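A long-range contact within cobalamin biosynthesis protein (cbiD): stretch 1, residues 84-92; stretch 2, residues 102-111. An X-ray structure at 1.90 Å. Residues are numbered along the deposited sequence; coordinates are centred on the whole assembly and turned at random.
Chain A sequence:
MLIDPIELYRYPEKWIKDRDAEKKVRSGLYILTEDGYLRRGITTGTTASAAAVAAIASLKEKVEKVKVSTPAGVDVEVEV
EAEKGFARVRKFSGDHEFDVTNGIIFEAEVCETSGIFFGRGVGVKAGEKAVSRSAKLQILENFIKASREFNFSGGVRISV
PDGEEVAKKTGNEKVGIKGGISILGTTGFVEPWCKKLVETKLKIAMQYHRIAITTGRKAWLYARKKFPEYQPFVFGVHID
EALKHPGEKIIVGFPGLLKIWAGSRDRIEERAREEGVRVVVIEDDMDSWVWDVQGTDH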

# COMPACT_ATOMS: atom_id res chain seq x y z
N LYS A 84 -21.85 -3.16 18.11
CA LYS A 84 -22.57 -1.95 18.51
C LYS A 84 -21.81 -0.64 18.39
O LYS A 84 -21.62 0.07 19.38
CB LYS A 84 -23.06 -2.10 19.96
CG LYS A 84 -24.03 -3.26 20.18
CD LYS A 84 -24.66 -3.19 21.57
CE LYS A 84 -23.64 -3.40 22.68
NZ LYS A 84 -23.12 -4.81 22.74
N GLY A 85 -21.37 -0.31 17.18
CA GLY A 85 -20.67 0.95 16.97
C GLY A 85 -19.19 0.97 17.31
O GLY A 85 -18.55 2.01 17.21
N PHE A 86 -18.64 -0.17 17.72
CA PHE A 86 -17.23 -0.23 18.05
C PHE A 86 -16.57 -1.30 17.19
O PHE A 86 -17.14 -2.36 16.97
CB PHE A 86 -17.03 -0.58 19.52
CG PHE A 86 -15.59 -0.66 19.94
CD1 PHE A 86 -14.85 0.49 20.16
CD2 PHE A 86 -14.97 -1.89 20.10
CE1 PHE A 86 -13.51 0.42 20.52
CE2 PHE A 86 -13.63 -1.98 20.46
CZ PHE A 86 -12.90 -0.82 20.67
N ALA A 87 -15.37 -1.01 16.70
CA ALA A 87 -14.65 -1.98 15.87
C ALA A 87 -13.16 -2.00 16.17
O ALA A 87 -12.57 -0.99 16.54
CB ALA A 87 -14.87 -1.69 14.39
N ARG A 88 -12.56 -3.17 16.00
CA ARG A 88 -11.15 -3.38 16.26
C ARG A 88 -10.64 -4.16 15.05
O ARG A 88 -11.17 -5.22 14.73
CB ARG A 88 -11.01 -4.22 17.53
CG ARG A 88 -9.61 -4.36 18.04
CD ARG A 88 -9.56 -5.30 19.25
NE ARG A 88 -8.22 -5.37 19.82
CZ ARG A 88 -7.66 -4.41 20.55
NH1 ARG A 88 -8.34 -3.29 20.81
NH2 ARG A 88 -6.41 -4.55 20.99
N VAL A 89 -9.64 -3.62 14.36
CA VAL A 89 -9.10 -4.28 13.17
C VAL A 89 -7.58 -4.27 13.20
O VAL A 89 -6.97 -3.25 13.47
CB VAL A 89 -9.56 -3.59 11.87
CG1 VAL A 89 -9.12 -4.41 10.67
CG2 VAL A 89 -11.06 -3.42 11.87
N ARG A 90 -6.98 -5.42 12.92
CA ARG A 90 -5.53 -5.52 12.94
C ARG A 90 -4.99 -5.47 11.52
O ARG A 90 -5.51 -6.13 10.61
CB ARG A 90 -5.12 -6.85 13.61
CG ARG A 90 -3.64 -6.96 14.02
CD ARG A 90 -3.33 -8.34 14.64
NE ARG A 90 -4.01 -8.58 15.91
CZ ARG A 90 -3.66 -8.04 17.07
NH1 ARG A 90 -2.62 -7.21 17.14
NH2 ARG A 90 -4.35 -8.31 18.18
N LYS A 91 -3.95 -4.67 11.31
CA LYS A 91 -3.34 -4.57 10.00
C LYS A 91 -2.43 -5.77 9.77
O LYS A 91 -1.74 -6.23 10.69
CB LYS A 91 -2.49 -3.31 9.89
CG LYS A 91 -1.46 -3.42 8.77
CD LYS A 91 -0.58 -2.22 8.64
CE LYS A 91 0.50 -2.51 7.61
NZ LYS A 91 1.45 -1.39 7.42
N PHE A 92 -2.42 -6.29 8.54
CA PHE A 92 -1.52 -7.39 8.21
C PHE A 92 -0.68 -6.97 7.03
O PHE A 92 -1.18 -6.30 6.12
CB PHE A 92 -2.29 -8.69 7.93
CG PHE A 92 -3.23 -8.62 6.76
CD1 PHE A 92 -2.76 -8.81 5.46
CD2 PHE A 92 -4.60 -8.45 6.97
CE1 PHE A 92 -3.64 -8.83 4.38
CE2 PHE A 92 -5.49 -8.47 5.89
CZ PHE A 92 -5.01 -8.66 4.59
N ASN A 102 3.03 -3.94 11.11
CA ASN A 102 2.28 -5.17 10.85
C ASN A 102 1.67 -5.56 12.20
O ASN A 102 2.28 -5.37 13.24
CB ASN A 102 3.23 -6.27 10.34
CG ASN A 102 2.57 -7.64 10.30
OD1 ASN A 102 1.49 -7.82 9.74
ND2 ASN A 102 3.24 -8.63 10.87
N GLY A 103 0.44 -6.07 12.18
CA GLY A 103 -0.21 -6.46 13.42
C GLY A 103 -0.71 -5.34 14.32
O GLY A 103 -1.29 -5.60 15.37
N ILE A 104 -0.52 -4.08 13.92
CA ILE A 104 -0.98 -2.96 14.74
C ILE A 104 -2.51 -2.84 14.72
O ILE A 104 -3.15 -2.99 13.68
CB ILE A 104 -0.33 -1.64 14.26
CG1 ILE A 104 -0.21 -0.68 15.45
CG2 ILE A 104 -1.16 -1.01 13.15
CD1 ILE A 104 0.79 0.42 15.23
N ILE A 105 -3.10 -2.59 15.89
CA ILE A 105 -4.55 -2.48 15.99
C ILE A 105 -5.12 -1.10 15.70
O ILE A 105 -4.59 -0.08 16.14
CB ILE A 105 -5.04 -2.89 17.39
CG1 ILE A 105 -4.87 -4.40 17.59
CG2 ILE A 105 -6.50 -2.51 17.56
CD1 ILE A 105 -5.79 -5.23 16.74
N PHE A 106 -6.22 -1.09 14.96
CA PHE A 106 -6.95 0.13 14.63
C PHE A 106 -8.32 0.03 15.27
O PHE A 106 -9.00 -0.99 15.12
CB PHE A 106 -7.12 0.29 13.11
CG PHE A 106 -6.00 1.03 12.45
CD1 PHE A 106 -6.15 2.36 12.09
CD2 PHE A 106 -4.78 0.41 12.21
CE1 PHE A 106 -5.10 3.07 11.50
CE2 PHE A 106 -3.73 1.11 11.63
CZ PHE A 106 -3.89 2.44 11.27
N GLU A 107 -8.73 1.07 15.99
CA GLU A 107 -10.04 1.07 16.61
C GLU A 107 -10.87 2.19 16.02
O GLU A 107 -10.37 3.29 15.75
CB GLU A 107 -9.94 1.27 18.13
CG GLU A 107 -9.07 0.27 18.85
CD GLU A 107 -9.27 0.35 20.36
OE1 GLU A 107 -9.40 1.48 20.88
OE2 GLU A 107 -9.27 -0.72 21.01
N ALA A 108 -12.16 1.91 15.82
CA ALA A 108 -13.10 2.87 15.28
C ALA A 108 -14.33 2.90 16.17
O ALA A 108 -14.88 1.85 16.54
CB ALA A 108 -13.50 2.50 13.85
N GLU A 109 -14.78 4.11 16.50
CA GLU A 109 -15.94 4.27 17.35
C GLU A 109 -16.92 5.25 16.73
O GLU A 109 -16.52 6.35 16.34
CB GLU A 109 -15.49 4.79 18.72
CG GLU A 109 -16.60 4.96 19.73
CD GLU A 109 -16.64 3.83 20.74
OE1 GLU A 109 -17.71 3.19 20.87
OE2 GLU A 109 -15.60 3.59 21.39
N VAL A 110 -18.19 4.87 16.62
CA VAL A 110 -19.21 5.76 16.07
C VAL A 110 -19.47 6.84 17.10
O VAL A 110 -19.52 6.57 18.29
CB VAL A 110 -20.57 5.03 15.78
CG1 VAL A 110 -20.38 3.92 14.77
CG2 VAL A 110 -21.17 4.50 17.07
N CYS A 111 -19.63 8.08 16.64
CA CYS A 111 -19.90 9.17 17.56
C CYS A 111 -21.07 10.01 17.07
O CYS A 111 -21.57 9.80 15.96
CB CYS A 111 -18.63 10.02 17.78
SG CYS A 111 -17.85 10.81 16.36

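The backbone supplies most of the polar contact. Strands 86-90 and 105-111 run antiparallel, their N-to-C directions 159° apart, and their axes approach to 4.5 Å. Ala-87 and Ala-108 form a reciprocal pair, Ala-87 N to Ala-108 O at 2.9 Å and Ala-108 N to Ala-87 O at 3.0 Å. Val-89 and Phe-106 repeat the pattern, with Val-89 N to Phe-106 O at 2.8 Å and Phe-106 N to Val-89 O at 2.7 Å; N-H...O angles of 148° to 164° support all four bonds. The ladder continues beyond the shorter strand: Val-110 N donates to Gly-85 O (2.9 Å, 164°), Lys-91 N to Ile-104 O (3.0 Å, 171°), and Gly-103 N to Lys-91 O (2.6 Å), the last more bent at 139°.

Between these rungs lie the non-hydrogen-bonded pairs, where CA-H groups meet carbonyls. Glu-107 CA lies 3.3 Å from Ala-87 O, and Arg-88 CA lies 3.4 Å from Phe-106 O, with angles at H of 143° and 139°.

Charged side chains gather on the face that carries Phe-86, Arg-88, Arg-90, Ile-105, Glu-107 and Glu-109. Arg-88, extended with its first three chi angles all t, brings NH1 to 2.7 Å from Glu-107 OE2, a salt bridge at the edge of the guanidinium. The m rotamer at chi3 of Arg-90 turns its chain so that NH1 donates to Gly-103 O (2.7 Å, 143°). Carboxylates also border the Phe-86 ring at its edge, where the ring hydrogens lie: Glu-109 OE2 is 3.4 Å from Phe-86 CD1, and Glu-107 OE2 is 3.6 Å from Phe-86 CZ.

Ile-105, buried, has the largest area covered by the opposing stretch, 90 Å² of the 881 Å² summed over both sides. Its branches suit a place between two arginines: CG2 lies 3.7 Å from Arg-88 CG and over one face of that guanidinium, while CD1 lies over a face of the other, 3.5 Å from Arg-90 CZ. The edges thus remain free for polar partners.

Ala-87, Val-89, Phe-106 and Ala-108 occupy the other face, and all are buried. Here the apolar contact is modest, Ala-87 CB to Ala-108 CB measuring 4.4 Å.

Glycine suits two positions at the margins. At Gly-85 (phi 82°), an ideal CB would lie 2.6 Å from Val-110 CG2 and jam against the preceding carbonyl. At Gly-103, the positive phi of 74° by itself favours glycine.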